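Probable hydrogenase nickel incorporation protein hypB (Methanocaldococcus jannaschii, PDB 2HF9) binds GTP and probably hydrolyses it slowly, an activity thought to be needed to insert nickel into [NiFe] hydrogenases during their maturation. Local coordinates at residues Gly50-Ile55 with Lys78-Arg83. Numbering follows the deposited sequence.
Sequences GKTLLI and KFDAER. With MG (magnesium ion), chain C; GSP (5'-guanosine-diphosphate-monothiophosphate), chain E.
Thr52 and Asp80 meet through a shared magnesium ion. Thr52 OG1 and Asp80 OD2 stand 2.9 Å apart, yet no hydrogen bond joins them, because each oxygen is a ligand of the metal, at 2.1 Å from Thr52 OG1 and likewise from Asp80 OD2. With Thr52 OG1 set anti to its carbonyl carbon (chi1 -58°), the hydroxyl faces the ion while the methyl, CG2, is turned to Arg83. That methyl sits over the centre of the guanidinium, 3.4 Å above its plane, and covers one face of it, limiting how the group can tilt. Bent at chi3 (72°), the arginine chain brings its planar end to the alpha-phosphate of the nucleotide, where Arg83 NH1 donates to GSP O2A over 2.9 Å near the guanidinium plane and Arg83 NH2 makes a weak bond to GSP O1A. Arg83 NH2 also forms a salt bridge with Glu56. Replacing Arg83 by an alanine would probably cost the alpha-phosphate this positive partner, uncover the Thr52 methyl and deprive Glu56 of this salt bridge. This is the architecture of a P-loop GTPase: the backbone amides of Gly50 and Lys51, together with Lys51 NZ, converge on GSP O1B, whereas Thr52 N holds GSP O2B and Leu53 N holds GSP O1A, all at the start of helix 51-62. Segments 51-55 and 78-83 run nearly parallel, 15° apart, the latter supplying Asp80 as a protein ligand. Asp80 divides its carboxylate, since OD1 is hydrogen-bonded to a magnesium-bound water at 2.7 Å, which also reaches GSP O2A, and pairs with Lys158 of the second subunit. Glu125 joins GSP O3G, GSP O2B and that water in completing the magnesium shell.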
ATOM      1  N   GLY A  50       7.104  -4.721   5.969  1.00  8.53           N
ATOM      2  CA  GLY A  50       8.313  -5.324   6.534  1.00  8.21           C
ATOM      3  C   GLY A  50       9.069  -6.259   5.603  1.00  7.88           C
ATOM      4  O   GLY A  50       9.878  -7.059   6.069  1.00  8.09           O
ATOM      5  N   LYS A  51       8.829  -6.141   4.294  1.00  7.75           N
ATOM      6  CA  LYS A  51       9.451  -7.018   3.288  1.00  7.58           C
ATOM      7  C   LYS A  51      10.976  -6.968   3.344  1.00  7.00           C
ATOM      8  O   LYS A  51      11.640  -8.005   3.372  1.00  6.38           O
ATOM      9  CB  LYS A  51       8.984  -6.656   1.867  1.00  7.51           C
ATOM     10  CG  LYS A  51       7.477  -6.738   1.624  1.00  8.70           C
ATOM     11  CD  LYS A  51       7.112  -6.459   0.149  1.00  8.89           C
ATOM     12  CE  LYS A  51       7.263  -4.982  -0.241  1.00 10.90           C
ATOM     13  NZ  LYS A  51       6.489  -4.074   0.650  1.00 13.16           N
ATOM     14  N   THR A  52      11.530  -5.759   3.352  1.00  6.97           N
ATOM     15  CA  THR A  52      12.986  -5.598   3.337  1.00  6.84           C
ATOM     16  C   THR A  52      13.614  -6.111   4.625  1.00  7.05           C
ATOM     17  O   THR A  52      14.589  -6.857   4.579  1.00  7.38           O
ATOM     18  CB  THR A  52      13.412  -4.153   3.061  1.00  6.67           C
ATOM     19  OG1 THR A  52      12.869  -3.741   1.802  1.00  5.59           O
ATOM     20  CG2 THR A  52      14.936  -4.046   2.995  1.00  6.99           C
ATOM     21  N   LEU A  53      13.040  -5.733   5.766  1.00  7.50           N
ATOM     22  CA  LEU A  53      13.539  -6.215   7.052  1.00  7.71           C
ATOM     23  C   LEU A  53      13.497  -7.744   7.141  1.00  7.51           C
ATOM     24  O   LEU A  53      14.426  -8.359   7.661  1.00  7.48           O
ATOM     25  CB  LEU A  53      12.786  -5.574   8.217  1.00  7.82           C
ATOM     26  CG  LEU A  53      13.390  -5.749   9.620  1.00  7.84           C
ATOM     27  CD1 LEU A  53      14.872  -5.364   9.679  1.00  8.78           C
ATOM     28  CD2 LEU A  53      12.588  -4.948  10.638  1.00  8.27           C
ATOM     29  N   LEU A  54      12.431  -8.350   6.620  1.00  7.64           N
ATOM     30  CA  LEU A  54      12.322  -9.807   6.557  1.00  7.74           C
ATOM     31  C   LEU A  54      13.420 -10.409   5.685  1.00  7.89           C
ATOM     32  O   LEU A  54      14.076 -11.378   6.080  1.00  7.82           O
ATOM     33  CB  LEU A  54      10.940 -10.238   6.046  1.00  7.77           C
ATOM     34  CG  LEU A  54      10.689 -11.745   5.885  1.00  8.18           C
ATOM     35  CD1 LEU A  54      10.889 -12.503   7.205  1.00  7.99           C
ATOM     36  CD2 LEU A  54       9.301 -12.010   5.313  1.00  7.22           C
ATOM     37  N   ILE A  55      13.616  -9.829   4.502  1.00  8.00           N
ATOM     38  CA  ILE A  55      14.644 -10.297   3.569  1.00  8.32           C
ATOM     39  C   ILE A  55      16.039 -10.172   4.201  1.00  8.77           C
ATOM     40  O   ILE A  55      16.852 -11.104   4.120  1.00  8.74           O
ATOM     41  CB  ILE A  55      14.543  -9.565   2.198  1.00  8.43           C
ATOM     42  CG1 ILE A  55      13.375 -10.135   1.384  1.00  8.05           C
ATOM     43  CG2 ILE A  55      15.852  -9.681   1.403  1.00  8.20           C
ATOM     44  CD1 ILE A  55      12.973  -9.295   0.182  1.00  8.31           C
ATOM     45  N   LYS A  78      17.068   1.998  -5.039  1.00 11.67           N
ATOM     46  CA  LYS A  78      18.327   2.063  -4.286  1.00 12.33           C
ATOM     47  C   LYS A  78      18.168   1.883  -2.771  1.00 11.85           C
ATOM     48  O   LYS A  78      19.010   1.257  -2.143  1.00 11.52           O
ATOM     49  CB  LYS A  78      19.113   3.346  -4.600  1.00 12.40           C
ATOM     50  CG  LYS A  78      18.427   4.636  -4.171  1.00 13.36           C
ATOM     51  CD  LYS A  78      19.331   5.841  -4.371  1.00 13.60           C
ATOM     52  CE  LYS A  78      18.613   7.127  -3.979  1.00 16.11           C
ATOM     53  NZ  LYS A  78      19.441   8.339  -4.253  1.00 17.47           N
ATOM     54  N   PHE A  79      17.093   2.424  -2.195  1.00 11.88           N
ATOM     55  CA  PHE A  79      16.887   2.349  -0.741  1.00 12.12           C
ATOM     56  C   PHE A  79      16.963   0.914  -0.220  1.00 12.01           C
ATOM     57  O   PHE A  79      17.695   0.621   0.727  1.00 12.00           O
ATOM     58  CB  PHE A  79      15.557   2.995  -0.334  1.00 12.29           C
ATOM     59  CG  PHE A  79      15.503   4.481  -0.572  1.00 12.78           C
ATOM     60  CD1 PHE A  79      14.805   4.999  -1.655  1.00 13.01           C
ATOM     61  CD2 PHE A  79      16.160   5.358   0.284  1.00 14.08           C
ATOM     62  CE1 PHE A  79      14.756   6.374  -1.882  1.00 13.40           C
ATOM     63  CE2 PHE A  79      16.122   6.730   0.066  1.00 14.27           C
ATOM     64  CZ  PHE A  79      15.416   7.240  -1.022  1.00 13.75           C
ATOM     65  N   ASP A  80      16.213   0.019  -0.851  1.00 12.05           N
ATOM     66  CA  ASP A  80      16.182  -1.374  -0.415  1.00 11.96           C
ATOM     67  C   ASP A  80      17.338  -2.196  -0.961  1.00 12.32           C
ATOM     68  O   ASP A  80      17.809  -3.119  -0.293  1.00 11.92           O
ATOM     69  CB  ASP A  80      14.845  -2.015  -0.765  1.00 11.72           C
ATOM     70  CG  ASP A  80      13.700  -1.419   0.026  1.00 11.38           C
ATOM     71  OD1 ASP A  80      13.947  -0.604   0.945  1.00 11.80           O
ATOM     72  OD2 ASP A  80      12.546  -1.778  -0.257  1.00  9.24           O
ATOM     73  N   ALA A  81      17.787  -1.864  -2.171  1.00 12.65           N
ATOM     74  CA  ALA A  81      18.966  -2.507  -2.750  1.00 13.39           C
ATOM     75  C   ALA A  81      20.177  -2.325  -1.832  1.00 14.03           C
ATOM     76  O   ALA A  81      20.865  -3.297  -1.510  1.00 14.03           O
ATOM     77  CB  ALA A  81      19.255  -1.955  -4.141  1.00 13.24           C
ATOM     78  N   GLU A  82      20.412  -1.085  -1.399  1.00 14.85           N
ATOM     79  CA  GLU A  82      21.532  -0.753  -0.508  1.00 15.86           C
ATOM     80  C   GLU A  82      21.447  -1.495   0.832  1.00 16.17           C
ATOM     81  O   GLU A  82      22.467  -1.958   1.362  1.00 16.48           O
ATOM     82  CB  GLU A  82      21.630   0.762  -0.294  1.00 16.07           C
ATOM     83  CG  GLU A  82      22.189   1.522  -1.501  1.00 16.47           C
ATOM     84  CD  GLU A  82      22.064   3.034  -1.380  1.00 16.55           C
ATOM     85  OE1 GLU A  82      21.852   3.541  -0.256  1.00 18.10           O
ATOM     86  OE2 GLU A  82      22.183   3.724  -2.418  1.00 17.19           O
ATOM     87  N   ARG A  83      20.230  -1.618   1.362  1.00 16.50           N
ATOM     88  CA  ARG A  83      19.985  -2.388   2.590  1.00 16.84           C
ATOM     89  C   ARG A  83      20.355  -3.862   2.430  1.00 16.96           C
ATOM     90  O   ARG A  83      21.034  -4.426   3.284  1.00 17.49           O
ATOM     91  CB  ARG A  83      18.533  -2.230   3.065  1.00 16.62           C
ATOM     92  CG  ARG A  83      18.298  -0.976   3.902  1.00 16.91           C
ATOM     93  CD  ARG A  83      16.820  -0.699   4.156  1.00 16.88           C
ATOM     94  NE  ARG A  83      16.214  -1.638   5.104  1.00 16.91           N
ATOM     95  CZ  ARG A  83      14.937  -1.610   5.482  1.00 17.01           C
ATOM     96  NH1 ARG A  83      14.107  -0.693   5.002  1.00 17.29           N
ATOM     97  NH2 ARG A  83      14.483  -2.513   6.342  1.00 17.19           N
TER
HETATM   98 MG    MG C 301      11.283  -2.527   1.283  1.00  9.08          MG
HETATM   99  PG  GSP E 300       8.613  -0.759   1.350  1.00 11.07           P
HETATM  100  O3B GSP E 300       8.520  -1.235   2.885  1.00  9.62           O
HETATM  101  S1G GSP E 300       7.079  -0.956   0.588  1.00 14.64           S
HETATM  102  O2G GSP E 300       9.008   0.728   1.390  1.00 11.12           O
HETATM  103  O3G GSP E 300       9.708  -1.571   0.637  1.00 11.07           O
HETATM  104  PB  GSP E 300       8.899  -2.711   3.415  1.00  7.54           P
HETATM  105  O1B GSP E 300       7.697  -3.565   3.331  1.00  6.95           O
HETATM  106  O2B GSP E 300      10.071  -3.296   2.738  1.00  6.70           O
HETATM  107  PA  GSP E 300      10.485  -2.200   5.803  1.00  8.40           P
HETATM  108  O1A GSP E 300      11.292  -3.438   5.915  1.00  7.61           O
HETATM  109  O2A GSP E 300      11.270  -1.078   5.228  1.00  7.27           O
HETATM  110  O3A GSP E 300       9.115  -2.444   4.992  1.00  7.92           O
HETATM  111  O5' GSP E 300       9.890  -1.856   7.250  1.00  8.66           O
HETATM  112  C5' GSP E 300       9.040  -0.744   7.446  1.00  9.19           C
HETATM  113  C4' GSP E 300       9.179  -0.232   8.876  1.00  9.10           C
HETATM  114  O4' GSP E 300       8.597  -1.143   9.793  1.00  8.82           O
HETATM  115  C3' GSP E 300      10.623  -0.050   9.314  1.00  9.46           C
HETATM  116  O3' GSP E 300      10.648   1.127  10.089  1.00 10.23           O
HETATM  117  C2' GSP E 300      10.904  -1.257  10.182  1.00  9.52           C
HETATM  118  O2' GSP E 300      11.835  -0.980  11.194  1.00 11.22           O
HETATM  119  C1' GSP E 300       9.539  -1.537  10.778  1.00  8.75           C
HETATM  120  N9  GSP E 300       9.233  -2.939  11.104  1.00  8.24           N
HETATM  121  C8  GSP E 300       9.243  -4.030  10.270  1.00  8.37           C
HETATM  122  N7  GSP E 300       8.837  -5.104  10.985  1.00  8.78           N
HETATM  123  C5  GSP E 300       8.555  -4.711  12.248  1.00  8.34           C
HETATM  124  C6  GSP E 300       8.101  -5.393  13.376  1.00  8.74           C
HETATM  125  O6  GSP E 300       7.881  -6.602  13.325  1.00  7.63           O
HETATM  126  N1  GSP E 300       7.894  -4.695  14.552  1.00  8.29           N
HETATM  127  C2  GSP E 300       8.142  -3.333  14.609  1.00  8.22           C
HETATM  128  N2  GSP E 300       7.947  -2.667  15.743  1.00  8.01           N
HETATM  129  N3  GSP E 300       8.588  -2.659  13.487  1.00  8.10           N
HETATM  130  C4  GSP E 300       8.787  -3.344  12.329  1.00  8.28           C
HETATM  131  O   HOH W   1      11.846  -1.040   2.564  1.00  8.69           O